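Local coordinates for tail spike protein (Acinetobacter phage vB_AbaP_AS12, PDB 6EU4) that probably recognises and degrades the capsular polysaccharide of Acinetobacter baumannii, as the trimeric tail spike with which the phage attaches to its host, at residues Asn87-Glu92 with Gln110-Ser115; Cys327-Leu332 with Ser348-Gln353; Gly386-Ala391 with Thr421-Pro426. One frame throughout, in Å; residues are numbered along the deposited sequence.

Contact 1: Asn87-Glu92 with Gln110-Ser115; sequences NTVSPE and QKVLIS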
ATOM      1  N   ASN A  87     -26.135 -27.821  11.841  1.00 23.17           N
ATOM      2  CA  ASN A  87     -26.532 -27.312  10.528  1.00 23.53           C
ATOM      3  C   ASN A  87     -25.429 -27.479   9.492  1.00 22.41           C
ATOM      4  O   ASN A  87     -25.203 -26.603   8.653  1.00 22.85           O
ATOM      5  CB  ASN A  87     -26.943 -25.840  10.610  1.00 26.60           C
ATOM      6  CG  ASN A  87     -27.707 -25.374   9.367  1.00 27.90           C
ATOM      7  OD1 ASN A  87     -28.494 -26.121   8.789  1.00 31.03           O
ATOM      8  ND2 ASN A  87     -27.460 -24.142   8.952  1.00 26.94           N
ATOM      9  N   THR A  88     -24.746 -28.618   9.535  1.00 20.62           N
ATOM     10  CA  THR A  88     -23.670 -28.916   8.595  1.00 19.74           C
ATOM     11  C   THR A  88     -23.904 -30.272   7.952  1.00 19.48           C
ATOM     12  O   THR A  88     -24.187 -31.245   8.653  1.00 20.43           O
ATOM     13  CB  THR A  88     -22.334 -28.911   9.315  1.00 21.38           C
ATOM     14  OG1 THR A  88     -22.163 -27.650   9.963  1.00 23.28           O
ATOM     15  CG2 THR A  88     -21.197 -29.142   8.328  1.00 20.31           C
ATOM     16  N   VAL A  89     -23.776 -30.344   6.623  1.00 18.72           N
ATOM     17  CA  VAL A  89     -23.919 -31.598   5.885  1.00 19.64           C
ATOM     18  C   VAL A  89     -22.829 -31.676   4.825  1.00 19.26           C
ATOM     19  O   VAL A  89     -22.121 -30.706   4.545  1.00 17.94           O
ATOM     20  CB  VAL A  89     -25.296 -31.757   5.192  1.00 21.84           C
ATOM     21  CG1 VAL A  89     -26.433 -31.749   6.205  1.00 24.39           C
ATOM     22  CG2 VAL A  89     -25.476 -30.682   4.138  1.00 20.07           C
ATOM     23  N   SER A  90     -22.740 -32.850   4.203  1.00 18.65           N
ATOM     24  CA  SER A  90     -21.851 -33.138   3.092  1.00 18.64           C
ATOM     25  C   SER A  90     -22.668 -33.635   1.899  1.00 18.81           C
ATOM     26  O   SER A  90     -23.760 -34.170   2.083  1.00 18.69           O
ATOM     27  CB  SER A  90     -20.823 -34.200   3.490  1.00 22.36           C
ATOM     28  OG  SER A  90     -20.040 -33.761   4.595  1.00 22.37           O
ATOM     29  N   PRO A  91     -22.173 -33.474   0.672  1.00 18.15           N
ATOM     30  CA  PRO A  91     -22.914 -34.010  -0.483  1.00 18.23           C
ATOM     31  C   PRO A  91     -23.265 -35.490  -0.349  1.00 19.48           C
ATOM     32  O   PRO A  91     -24.290 -35.929  -0.885  1.00 21.60           O
ATOM     33  CB  PRO A  91     -21.958 -33.744  -1.653  1.00 17.49           C
ATOM     34  CG  PRO A  91     -21.178 -32.553  -1.217  1.00 17.34           C
ATOM     35  CD  PRO A  91     -20.977 -32.724   0.256  1.00 18.71           C
ATOM     36  N   GLU A  92     -22.436 -36.258   0.362  1.00 20.79           N
ATOM     37  CA  GLU A  92     -22.720 -37.665   0.643  1.00 19.75           C
ATOM     38  C   GLU A  92     -24.088 -37.864   1.284  1.00 21.06           C
ATOM     39  O   GLU A  92     -24.741 -38.884   1.042  1.00 22.80           O
ATOM     40  CB  GLU A  92     -21.648 -38.261   1.581  1.00 20.49           C
ATOM     41  CG  GLU A  92     -20.237 -38.290   1.065  1.00 23.66           C
ATOM     42  CD  GLU A  92     -19.471 -36.996   1.379  1.00 22.67           C
ATOM     43  OE1 GLU A  92     -19.752 -35.973   0.734  1.00 22.44           O
ATOM     44  OE2 GLU A  92     -18.596 -37.014   2.267  1.00 24.35           O
ATOM     45  N   GLN A 110     -26.155 -30.429  -5.808  1.00 17.95           N
ATOM     46  CA  GLN A 110     -27.061 -29.303  -5.952  1.00 17.59           C
ATOM     47  C   GLN A 110     -28.020 -29.220  -4.774  1.00 20.22           C
ATOM     48  O   GLN A 110     -28.289 -28.126  -4.259  1.00 21.22           O
ATOM     49  CB  GLN A 110     -27.823 -29.416  -7.275  1.00 20.24           C
ATOM     50  CG  GLN A 110     -28.576 -28.155  -7.633  1.00 19.11           C
ATOM     51  CD  GLN A 110     -27.646 -26.962  -7.732  1.00 19.47           C
ATOM     52  OE1 GLN A 110     -26.861 -26.848  -8.681  1.00 20.28           O
ATOM     53  NE2 GLN A 110     -27.680 -26.102  -6.719  1.00 19.46           N
ATOM     54  N   LYS A 111     -28.531 -30.371  -4.320  1.00 18.97           N
ATOM     55  CA  LYS A 111     -29.444 -30.377  -3.179  1.00 18.17           C
ATOM     56  C   LYS A 111     -28.799 -29.778  -1.934  1.00 20.31           C
ATOM     57  O   LYS A 111     -29.448 -29.012  -1.210  1.00 19.88           O
ATOM     58  CB  LYS A 111     -29.918 -31.800  -2.894  1.00 18.83           C
ATOM     59  CG  LYS A 111     -30.936 -32.312  -3.905  1.00 20.49           C
ATOM     60  CD  LYS A 111     -31.266 -33.752  -3.667  1.00 21.96           C
ATOM     61  CE  LYS A 111     -32.276 -34.235  -4.694  1.00 23.68           C
ATOM     62  NZ  LYS A 111     -32.569 -35.677  -4.544  1.00 26.89           N
ATOM     63  N   VAL A 112     -27.537 -30.113  -1.652  1.00 20.89           N
ATOM     64  CA  VAL A 112     -26.974 -29.594  -0.405  1.00 20.86           C
ATOM     65  C   VAL A 112     -26.603 -28.121  -0.561  1.00 19.34           C
ATOM     66  O   VAL A 112     -26.680 -27.363   0.409  1.00 21.36           O
ATOM     67  CB  VAL A 112     -25.773 -30.420   0.106  1.00 20.51           C
ATOM     68  CG1 VAL A 112     -26.186 -31.871   0.371  1.00 19.91           C
ATOM     69  CG2 VAL A 112     -24.591 -30.349  -0.824  1.00 20.41           C
ATOM     70  N   LEU A 113     -26.246 -27.679  -1.769  1.00 18.01           N
ATOM     71  CA  LEU A 113     -25.881 -26.275  -1.954  1.00 18.92           C
ATOM     72  C   LEU A 113     -27.046 -25.323  -1.716  1.00 22.32           C
ATOM     73  O   LEU A 113     -26.817 -24.154  -1.380  1.00 22.75           O
ATOM     74  CB  LEU A 113     -25.321 -26.045  -3.359  1.00 19.38           C
ATOM     75  CG  LEU A 113     -23.970 -26.697  -3.628  1.00 20.59           C
ATOM     76  CD1 LEU A 113     -23.468 -26.325  -5.010  1.00 21.21           C
ATOM     77  CD2 LEU A 113     -22.939 -26.322  -2.569  1.00 22.29           C
ATOM     78  N   ILE A 114     -28.280 -25.777  -1.881  1.00 22.75           N
ATOM     79  CA  ILE A 114     -29.436 -24.909  -1.654  1.00 25.27           C
ATOM     80  C   ILE A 114     -30.219 -25.318  -0.408  1.00 23.65           C
ATOM     81  O   ILE A 114     -31.354 -24.892  -0.230  1.00 25.73           O
ATOM     82  CB  ILE A 114     -30.348 -24.850  -2.889  1.00 26.64           C
ATOM     83  CG1 ILE A 114     -30.914 -26.236  -3.218  1.00 29.68           C
ATOM     84  CG2 ILE A 114     -29.571 -24.272  -4.038  1.00 29.45           C
ATOM     85  CD1 ILE A 114     -31.997 -26.213  -4.301  1.00 32.64           C
ATOM     86  N   SER A 115     -29.617 -26.121   0.470  1.00 20.84           N
ATOM     87  CA  SER A 115     -30.297 -26.633   1.660  1.00 22.07           C
ATOM     88  C   SER A 115     -30.335 -25.630   2.810  1.00 25.17           C
ATOM     89  O   SER A 115     -31.102 -25.819   3.761  1.00 26.67           O
ATOM     90  CB  SER A 115     -29.586 -27.883   2.172  1.00 21.94           C
ATOM     91  OG  SER A 115     -28.291 -27.528   2.634  1.00 22.79           O
TER

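Contact 2: Cys327-Leu332 with Ser348-Gln353; sequences CMNEHL and SNFNGQ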
ATOM      1  N   CYS A 327       3.309  -7.114  -5.898  1.00 10.43           N
ATOM      2  CA  CYS A 327       2.888  -8.198  -6.777  1.00  8.93           C
ATOM      3  C   CYS A 327       4.044  -8.652  -7.665  1.00 10.07           C
ATOM      4  O   CYS A 327       5.085  -7.992  -7.775  1.00 10.72           O
ATOM      5  CB  CYS A 327       1.670  -7.771  -7.605  1.00 11.37           C
ATOM      6  SG  CYS A 327       0.183  -7.537  -6.524  1.00 14.25           S
HETATM    7  N   MSE A 328       3.844  -9.802  -8.304  1.00 10.71           N
HETATM    8  CA  MSE A 328       4.880 -10.435  -9.126  1.00  9.60           C
HETATM    9  C   MSE A 328       4.334 -11.024 -10.413  1.00 11.07           C
HETATM   10  O   MSE A 328       3.138 -11.282 -10.555  1.00  9.38           O
HETATM   11  CB  MSE A 328       5.587 -11.554  -8.352  1.00 10.68           C
HETATM   12  CG  MSE A 328       6.231 -11.090  -7.083  1.00 10.09           C
HETATM   13 SE   MSE A 328       7.370 -12.480  -6.330  0.92 11.79          SE
HETATM   14  CE  MSE A 328       8.705 -12.650  -7.753  1.00 15.06           C
ATOM     15  N   ASN A 329       5.252 -11.279 -11.334  1.00 11.23           N
ATOM     16  CA  ASN A 329       4.997 -12.188 -12.426  1.00 10.63           C
ATOM     17  C   ASN A 329       6.294 -12.905 -12.762  1.00 11.07           C
ATOM     18  O   ASN A 329       7.392 -12.378 -12.545  1.00 11.18           O
ATOM     19  CB  ASN A 329       4.455 -11.461 -13.677  1.00 12.19           C
ATOM     20  CG  ASN A 329       5.543 -10.927 -14.544  1.00 14.27           C
ATOM     21  OD1 ASN A 329       6.071  -9.831 -14.313  1.00 13.28           O
ATOM     22  ND2 ASN A 329       5.932 -11.715 -15.548  1.00 13.41           N
ATOM     23  N   GLU A 330       6.144 -14.114 -13.299  1.00 12.21           N
ATOM     24  CA  GLU A 330       7.267 -14.903 -13.794  1.00 10.94           C
ATOM     25  C   GLU A 330       6.863 -15.562 -15.104  1.00 12.13           C
ATOM     26  O   GLU A 330       5.887 -16.317 -15.135  1.00 14.30           O
ATOM     27  CB  GLU A 330       7.686 -15.978 -12.776  1.00 11.73           C
ATOM     28  CG  GLU A 330       8.119 -15.424 -11.408  1.00 16.90           C
ATOM     29  CD  GLU A 330       8.676 -16.470 -10.455  1.00 25.50           C
ATOM     30  OE1 GLU A 330       9.293 -17.463 -10.911  1.00 23.85           O
ATOM     31  OE2 GLU A 330       8.515 -16.271  -9.230  1.00 26.74           O
ATOM     32  N   HIS A 331       7.641 -15.303 -16.163  1.00 11.96           N
ATOM     33  CA  HIS A 331       7.511 -15.900 -17.490  1.00 12.32           C
ATOM     34  C   HIS A 331       6.305 -15.324 -18.215  1.00 13.43           C
ATOM     35  O   HIS A 331       5.180 -15.820 -18.087  1.00 13.87           O
ATOM     36  CB  HIS A 331       7.435 -17.433 -17.419  1.00 12.63           C
ATOM     37  CG  HIS A 331       8.573 -18.051 -16.676  1.00 15.06           C
ATOM     38  ND1 HIS A 331       9.843 -18.133 -17.198  1.00 16.66           N
ATOM     39  CD2 HIS A 331       8.637 -18.579 -15.431  1.00 16.23           C
ATOM     40  CE1 HIS A 331      10.648 -18.682 -16.302  1.00 19.27           C
ATOM     41  NE2 HIS A 331       9.938 -18.959 -15.220  1.00 17.68           N
ATOM     42  N   LEU A 332       6.552 -14.271 -18.993  1.00 11.77           N
ATOM     43  CA  LEU A 332       5.511 -13.536 -19.691  1.00  9.22           C
ATOM     44  C   LEU A 332       5.913 -13.358 -21.137  1.00  9.76           C
ATOM     45  O   LEU A 332       6.984 -12.810 -21.429  1.00 10.59           O
ATOM     46  CB  LEU A 332       5.274 -12.168 -19.051  1.00 12.11           C
ATOM     47  CG  LEU A 332       4.218 -11.286 -19.748  1.00 10.98           C
ATOM     48  CD1 LEU A 332       2.864 -11.934 -19.633  1.00 11.00           C
ATOM     49  CD2 LEU A 332       4.177  -9.889 -19.139  1.00 12.61           C
ATOM     50  N   SER A 348       3.271  -0.759  -7.011  1.00 12.19           N
ATOM     51  CA  SER A 348       4.251  -0.437  -5.976  0.50 12.70           C
ATOM     52  C   SER A 348       5.081  -1.672  -5.653  1.00 12.45           C
ATOM     53  O   SER A 348       4.540  -2.718  -5.270  1.00 12.36           O
ATOM     54  CB  SER A 348       3.577   0.107  -4.707  0.50 14.32           C
ATOM     55  OG  SER A 348       2.945  -0.915  -3.956  0.50 19.19           O
ATOM     56  N   ASN A 349       6.400  -1.544  -5.807  1.00  8.94           N
ATOM     57  CA  ASN A 349       7.345  -2.607  -5.448  1.00  8.97           C
ATOM     58  C   ASN A 349       7.022  -3.922  -6.157  1.00  9.11           C
ATOM     59  O   ASN A 349       7.073  -4.996  -5.565  1.00 10.62           O
ATOM     60  CB  ASN A 349       7.356  -2.775  -3.928  1.00  9.41           C
ATOM     61  CG  ASN A 349       8.618  -3.407  -3.402  1.00 11.44           C
ATOM     62  OD1 ASN A 349       9.512  -3.771  -4.151  1.00 11.52           O
ATOM     63  ND2 ASN A 349       8.699  -3.525  -2.068  1.00 12.12           N
ATOM     64  N   PHE A 350       6.725  -3.833  -7.449  1.00  8.28           N
ATOM     65  CA  PHE A 350       6.558  -5.018  -8.286  1.00  9.19           C
ATOM     66  C   PHE A 350       7.877  -5.771  -8.411  1.00 10.62           C
ATOM     67  O   PHE A 350       8.969  -5.221  -8.238  1.00 10.97           O
ATOM     68  CB  PHE A 350       6.043  -4.629  -9.680  1.00 10.63           C
ATOM     69  CG  PHE A 350       5.308  -5.733 -10.384  1.00  8.60           C
ATOM     70  CD1 PHE A 350       3.967  -5.946 -10.130  1.00  9.94           C
ATOM     71  CD2 PHE A 350       5.957  -6.565 -11.296  1.00 10.42           C
ATOM     72  CE1 PHE A 350       3.267  -6.964 -10.743  1.00 11.00           C
ATOM     73  CE2 PHE A 350       5.258  -7.591 -11.928  1.00 11.06           C
ATOM     74  CZ  PHE A 350       3.921  -7.797 -11.652  1.00 10.90           C
ATOM     75  N   ASN A 351       7.772  -7.073  -8.692  1.00  8.97           N
ATOM     76  CA  ASN A 351       8.959  -7.864  -8.986  1.00  8.16           C
ATOM     77  C   ASN A 351       8.558  -8.766 -10.154  1.00 10.05           C
ATOM     78  O   ASN A 351       7.874  -9.785  -9.970  1.00 10.12           O
ATOM     79  CB  ASN A 351       9.435  -8.623  -7.749  1.00 10.63           C
ATOM     80  CG  ASN A 351      10.729  -9.379  -7.964  1.00 13.49           C
ATOM     81  OD1 ASN A 351      11.100  -9.717  -9.091  1.00 12.18           O
ATOM     82  ND2 ASN A 351      11.415  -9.692  -6.860  1.00 14.35           N
ATOM     83  N   GLY A 352       8.907  -8.339 -11.364  1.00 10.08           N
ATOM     84  CA  GLY A 352       8.525  -9.032 -12.585  1.00  9.48           C
ATOM     85  C   GLY A 352       9.750  -9.647 -13.248  1.00 10.04           C
ATOM     86  O   GLY A 352      10.774  -8.981 -13.429  1.00 10.52           O
ATOM     87  N   GLN A 353       9.632 -10.926 -13.606  1.00 10.05           N
ATOM     88  CA  GLN A 353      10.773 -11.709 -14.058  1.00 10.03           C
ATOM     89  C   GLN A 353      10.455 -12.403 -15.368  1.00  9.57           C
ATOM     90  O   GLN A 353       9.324 -12.845 -15.587  1.00 12.05           O
ATOM     91  CB  GLN A 353      11.159 -12.744 -13.002  1.00 15.10           C
ATOM     92  CG  GLN A 353      11.395 -12.086 -11.650  1.00 18.89           C
ATOM     93  CD  GLN A 353      11.811 -13.062 -10.565  1.00 23.41           C
ATOM     94  OE1 GLN A 353      12.035 -14.241 -10.839  1.00 25.18           O
ATOM     95  NE2 GLN A 353      11.933 -12.572  -9.326  1.00 19.95           N
TER
HETATM   96  O   HOH W   1       3.320  -4.406  -7.147  1.00 10.46           O
HETATM   97  O   HOH W   2       6.852  -7.712  -5.688  1.00 12.03           O
HETATM   98  O   HOH W   3      11.415 -16.370 -12.866  1.00 33.58           O

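Contact 3: Gly386-Ala391 with Thr421-Pro426; sequences GSFGFA and TTFAVP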
ATOM      1  N   GLY A 386       9.916  -0.946  -7.593  1.00 10.47           N
ATOM      2  CA  GLY A 386       9.759  -2.151  -8.370  1.00  9.84           C
ATOM      3  C   GLY A 386      10.975  -2.471  -9.223  1.00  9.67           C
ATOM      4  O   GLY A 386      11.879  -1.654  -9.440  1.00 11.68           O
ATOM      5  N   SER A 387      10.964  -3.710  -9.690  1.00 10.52           N
ATOM      6  CA  SER A 387      11.984  -4.239 -10.583  0.50 11.91           C
ATOM      7  C   SER A 387      11.268  -4.976 -11.703  1.00 12.64           C
ATOM      8  O   SER A 387      10.423  -5.842 -11.449  1.00 12.98           O
ATOM      9  CB  SER A 387      12.957  -5.171  -9.852  0.50 13.34           C
ATOM     10  OG  SER A 387      12.302  -6.323  -9.386  0.50 17.26           O
ATOM     11  N   PHE A 388      11.583  -4.609 -12.938  1.00  9.50           N
ATOM     12  CA  PHE A 388      10.867  -5.123 -14.115  1.00 10.03           C
ATOM     13  C   PHE A 388      11.839  -5.790 -15.073  1.00 12.21           C
ATOM     14  O   PHE A 388      12.641  -5.112 -15.734  1.00 12.91           O
ATOM     15  CB  PHE A 388      10.106  -4.004 -14.800  1.00 12.99           C
ATOM     16  CG  PHE A 388       9.001  -3.442 -13.956  1.00 12.28           C
ATOM     17  CD1 PHE A 388       9.249  -2.395 -13.078  1.00 10.81           C
ATOM     18  CD2 PHE A 388       7.726  -3.991 -14.004  1.00 11.42           C
ATOM     19  CE1 PHE A 388       8.232  -1.878 -12.298  1.00 11.08           C
ATOM     20  CE2 PHE A 388       6.719  -3.502 -13.217  1.00 10.62           C
ATOM     21  CZ  PHE A 388       6.965  -2.449 -12.350  1.00 12.05           C
ATOM     22  N   GLY A 389      11.721  -7.111 -15.168  1.00 11.04           N
ATOM     23  CA  GLY A 389      12.639  -7.939 -15.919  1.00 12.90           C
ATOM     24  C   GLY A 389      12.324  -7.986 -17.403  1.00 12.32           C
ATOM     25  O   GLY A 389      12.251  -9.074 -17.983  1.00 12.61           O
ATOM     26  N   PHE A 390      12.157  -6.816 -18.035  1.00 11.03           N
ATOM     27  CA  PHE A 390      11.982  -6.756 -19.480  1.00 10.75           C
ATOM     28  C   PHE A 390      13.310  -7.153 -20.124  1.00 13.10           C
ATOM     29  O   PHE A 390      14.333  -6.503 -19.888  1.00 13.80           O
ATOM     30  CB  PHE A 390      11.577  -5.346 -19.905  1.00 10.83           C
ATOM     31  CG  PHE A 390      10.315  -4.838 -19.232  1.00 10.66           C
ATOM     32  CD1 PHE A 390       9.188  -5.641 -19.125  1.00 13.43           C
ATOM     33  CD2 PHE A 390      10.269  -3.560 -18.723  1.00 12.82           C
ATOM     34  CE1 PHE A 390       8.041  -5.173 -18.499  1.00 11.64           C
ATOM     35  CE2 PHE A 390       9.146  -3.078 -18.105  1.00 11.95           C
ATOM     36  CZ  PHE A 390       8.028  -3.874 -17.971  1.00 11.75           C
ATOM     37  N   ALA A 391      13.308  -8.230 -20.914  1.00 10.28           N
ATOM     38  CA  ALA A 391      14.570  -8.855 -21.304  1.00 11.53           C
ATOM     39  C   ALA A 391      15.356  -8.022 -22.301  1.00 11.50           C
ATOM     40  O   ALA A 391      16.592  -8.126 -22.334  1.00 12.17           O
ATOM     41  CB  ALA A 391      14.316 -10.249 -21.889  1.00 12.80           C
ATOM     42  N   THR A 421      12.818   2.673  -9.403  1.00 10.50           N
ATOM     43  CA  THR A 421      12.367   1.587 -10.263  1.00  9.67           C
ATOM     44  C   THR A 421      13.563   1.085 -11.054  1.00 10.11           C
ATOM     45  O   THR A 421      14.356   1.877 -11.570  1.00 13.00           O
ATOM     46  CB  THR A 421      11.267   2.068 -11.220  1.00 10.14           C
ATOM     47  OG1 THR A 421      10.161   2.609 -10.471  1.00 11.52           O
ATOM     48  CG2 THR A 421      10.779   0.912 -12.107  1.00 11.59           C
ATOM     49  N   THR A 422      13.723  -0.231 -11.139  1.00  9.39           N
ATOM     50  CA  THR A 422      14.814  -0.801 -11.912  1.00 11.12           C
ATOM     51  C   THR A 422      14.289  -1.732 -12.991  1.00 12.20           C
ATOM     52  O   THR A 422      13.163  -2.246 -12.925  1.00 12.23           O
ATOM     53  CB  THR A 422      15.796  -1.563 -11.019  1.00 12.62           C
ATOM     54  OG1 THR A 422      15.075  -2.523 -10.218  1.00 12.91           O
ATOM     55  CG2 THR A 422      16.560  -0.568 -10.125  1.00 15.61           C
ATOM     56  N   PHE A 423      15.149  -1.913 -14.000  1.00 13.04           N
ATOM     57  CA  PHE A 423      14.863  -2.702 -15.186  1.00 13.61           C
ATOM     58  C   PHE A 423      16.034  -3.628 -15.464  1.00 13.39           C
ATOM     59  O   PHE A 423      17.189  -3.291 -15.186  1.00 14.06           O
ATOM     60  CB  PHE A 423      14.621  -1.799 -16.394  1.00 13.24           C
ATOM     61  CG  PHE A 423      13.538  -0.797 -16.166  1.00 11.47           C
ATOM     62  CD1 PHE A 423      12.217  -1.145 -16.354  1.00 11.20           C
ATOM     63  CD2 PHE A 423      13.836   0.476 -15.712  1.00 14.48           C
ATOM     64  CE1 PHE A 423      11.202  -0.260 -16.082  1.00 13.44           C
ATOM     65  CE2 PHE A 423      12.819   1.390 -15.467  1.00 13.80           C
ATOM     66  CZ  PHE A 423      11.502   1.015 -15.660  1.00 14.10           C
ATOM     67  N   ALA A 424      15.731  -4.786 -16.059  1.00 13.57           N
ATOM     68  CA  ALA A 424      16.766  -5.786 -16.298  1.00 14.53           C
ATOM     69  C   ALA A 424      17.844  -5.263 -17.238  1.00 13.73           C
ATOM     70  O   ALA A 424      19.026  -5.589 -17.067  1.00 13.16           O
ATOM     71  CB  ALA A 424      16.154  -7.074 -16.864  1.00 15.84           C
ATOM     72  N   VAL A 425      17.457  -4.474 -18.239  1.00 11.70           N
ATOM     73  CA  VAL A 425      18.404  -3.847 -19.155  1.00 11.47           C
ATOM     74  C   VAL A 425      18.047  -2.373 -19.281  1.00 13.96           C
ATOM     75  O   VAL A 425      16.905  -1.969 -19.023  1.00 15.44           O
ATOM     76  CB  VAL A 425      18.414  -4.540 -20.537  1.00 15.89           C
ATOM     77  CG1 VAL A 425      18.770  -5.998 -20.375  1.00 17.05           C
ATOM     78  CG2 VAL A 425      17.076  -4.438 -21.257  1.00 15.39           C
ATOM     79  N   PRO A 426      19.002  -1.552 -19.697  1.00 14.09           N
ATOM     80  CA  PRO A 426      18.810  -0.098 -19.653  1.00 18.49           C
ATOM     81  C   PRO A 426      17.718   0.413 -20.580  1.00 16.59           C
ATOM     82  O   PRO A 426      17.575  -0.032 -21.723  1.00 15.28           O
ATOM     83  CB  PRO A 426      20.176   0.441 -20.097  1.00 22.88           C
ATOM     84  CG  PRO A 426      21.145  -0.646 -19.858  1.00 22.41           C
ATOM     85  CD  PRO A 426      20.407  -1.926 -19.992  1.00 19.55           C
TER
HETATM   86  O   HOH W   4      14.627  -4.000 -18.905  1.00 18.57           O

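Contact 1: Asn87-Glu92 with Gln110-Ser115
Val112 carries nearly all of this small, buried contact. It sits in the last turn of helix 106-113, and its CB points toward Val89-Pro91. At the root of the side chain, Val112 CB lies 4.1 Å from Val89 CG2. The branch CG1 stands anti to the carbonyl carbon (chi1 -60°) and reaches toward segment 87-92. There Val112 CG1 meets Ser90 O at 3.8 Å and Val89 CG2 at 4.0 Å, with Pro91 CA beside them. The other branch, CG2, takes the crowded position between the backbone N and the carbonyl carbon. Val112 CG2 lies against the proline, 4.1 Å from Pro91 CG. The two valines cross obliquely, while Val112 and Pro91 cross at about a right angle. No hydrogen bond joins the segments, so the contact is purely van der Waals.

The polar groups nearby work within their own segment or further out. Val112 O is gripped twice as the helix ends, by Ser115 N and by Ser115 OG at 2.8 Å. The hydroxyl approaches in the carbonyl plane, on a lone pair. The CB of Ser90 points away from the helix, and its OG bonds Asn86 OD1 of the third subunit. Val112 also packs on Val119 of strand 118-121, which pairs in parallel with strand 88-89. The helix therefore connects two parallel strands and packs beside them. This beta-alpha-beta connection starts the stacked parallel strands, and it is consistent with the N-terminal cap of a parallel beta-helix, as in other phage tailspikes.

Contact 2: Cys327-Leu332 with Ser348-Gln353
Two successive rungs of the parallel beta-helix meet here, with strands 328-330 and 351-353 nearly parallel, 8° apart. Four backbone bonds join them. Asn351 N gives to Cys327 O nearly along the C=O axis, and Gln353 N gives to Asn329 O at 2.9 Å. His331 N gives to Gln353 O, while Asn329 N to Asn351 O is weak at 3.3 Å.

The aromatic packing lies on the Asn329 side of the sheet. One face of the Phe350 ring receives Cys327 O, 3.3 Å from Phe350 CD1, with Cys327 CB beside CE1. With Phe350 CG anti to its backbone N (chi1 -155°), the ring lies against Cys327 and Met328. It also meets Phe337 edge-to-face.

On the other side, Met328 (a selenomethionine), Asn351 and Gln353 point the same way. Met328 bends at chi3 (63°), which sets Met328 CE 3.6 Å from Gln353 NE2. That NE2 donates to Asn351 OD1 and bonds Gln292 OE1 of the third subunit. A water donates to both Glu330 OE1 and Gln353 OE1.

Asn329 OD1 is buried and has no polar partner in the model. Asn329 OD1 lies at the edge of the Phe350 ring, in its plane, 3.4 Å from Phe350 CE2. Asn329 OD1 is also 3.1 Å from Gly352 CA.

Contact 3: Gly386-Ala391 with Thr421-Pro426
An inverse gamma turn centred on Gly389 breaks the pairing of two parallel beta-helix rungs. It folds Phe390 N back onto Phe388 O in a weak bond. Phe388 O also accepts Ala424 N of the next rung at 3.1 Å, with the donor above the carbonyl plane. One carbonyl thus closes the turn and ends the direct backbone pairing of the segments. Before it, the register is regular. Thr422 N bonds Gly386 O in the carbonyl plane at 2.9 Å, and Phe388 N bonds Thr422 O at 2.8 Å. At the backbone angles of Gly386 (phi 89°, psi 165°) a CB would collide with the carbonyl O of the preceding residue, so glycine suits the position.

Three phenylalanines pack on one side; Phe390 and Phe423 also touch Leu406. Phe388, Phe390 and Phe423 all set CG anti to the carbonyl carbon. Phe390 and Phe423 lie side by side, and Phe390 CD2 comes to the edge of the Phe423 ring, near its plane, 3.9 Å from Phe423 CD1. Phe388 CB lies over one face of the Phe390 ring, near its rim, and also touches Phe423 CD1. The methyl of Thr421 meets the edge of the Phe388 ring, with Thr421 CG2 3.8 Å from Phe388 CD1.

The opposite side is polar. Ser387 CB rests against Thr422 OG1, and that hydroxyl is hydrogen-bonded to Lys380 NZ of the third subunit.

Past the turn the two segments separate, and Ala424 CB packs against Gly389 CA. A water then bridges them: it donates to Phe390 O at 2.7 Å and accepts from Val425 N at 2.9 Å.

Contacts 2 and 3 belong to one continuous stack. Their centres lie about 10 Å apart, and strands 351-355 and 387-390 are neighbours. Gly352 O and Gly389 N, 2.7 Å apart, probably form a hydrogen bond, and the rings of Phe350 and Phe388 meet with nearly parallel planes. Contact 1 stands apart, its centre about 41 Å from that of contact 2, toward the N-terminal end of the same stack. Contacts 1 and 2 are buried; contact 3 is partly exposed around Ala424. Contact 1 packs a helix residue mainly through aliphatic groups, with no hydrogen bond across it. The other two pair strands through backbone bonds, with aromatic packing on one side. All three touch the third subunit.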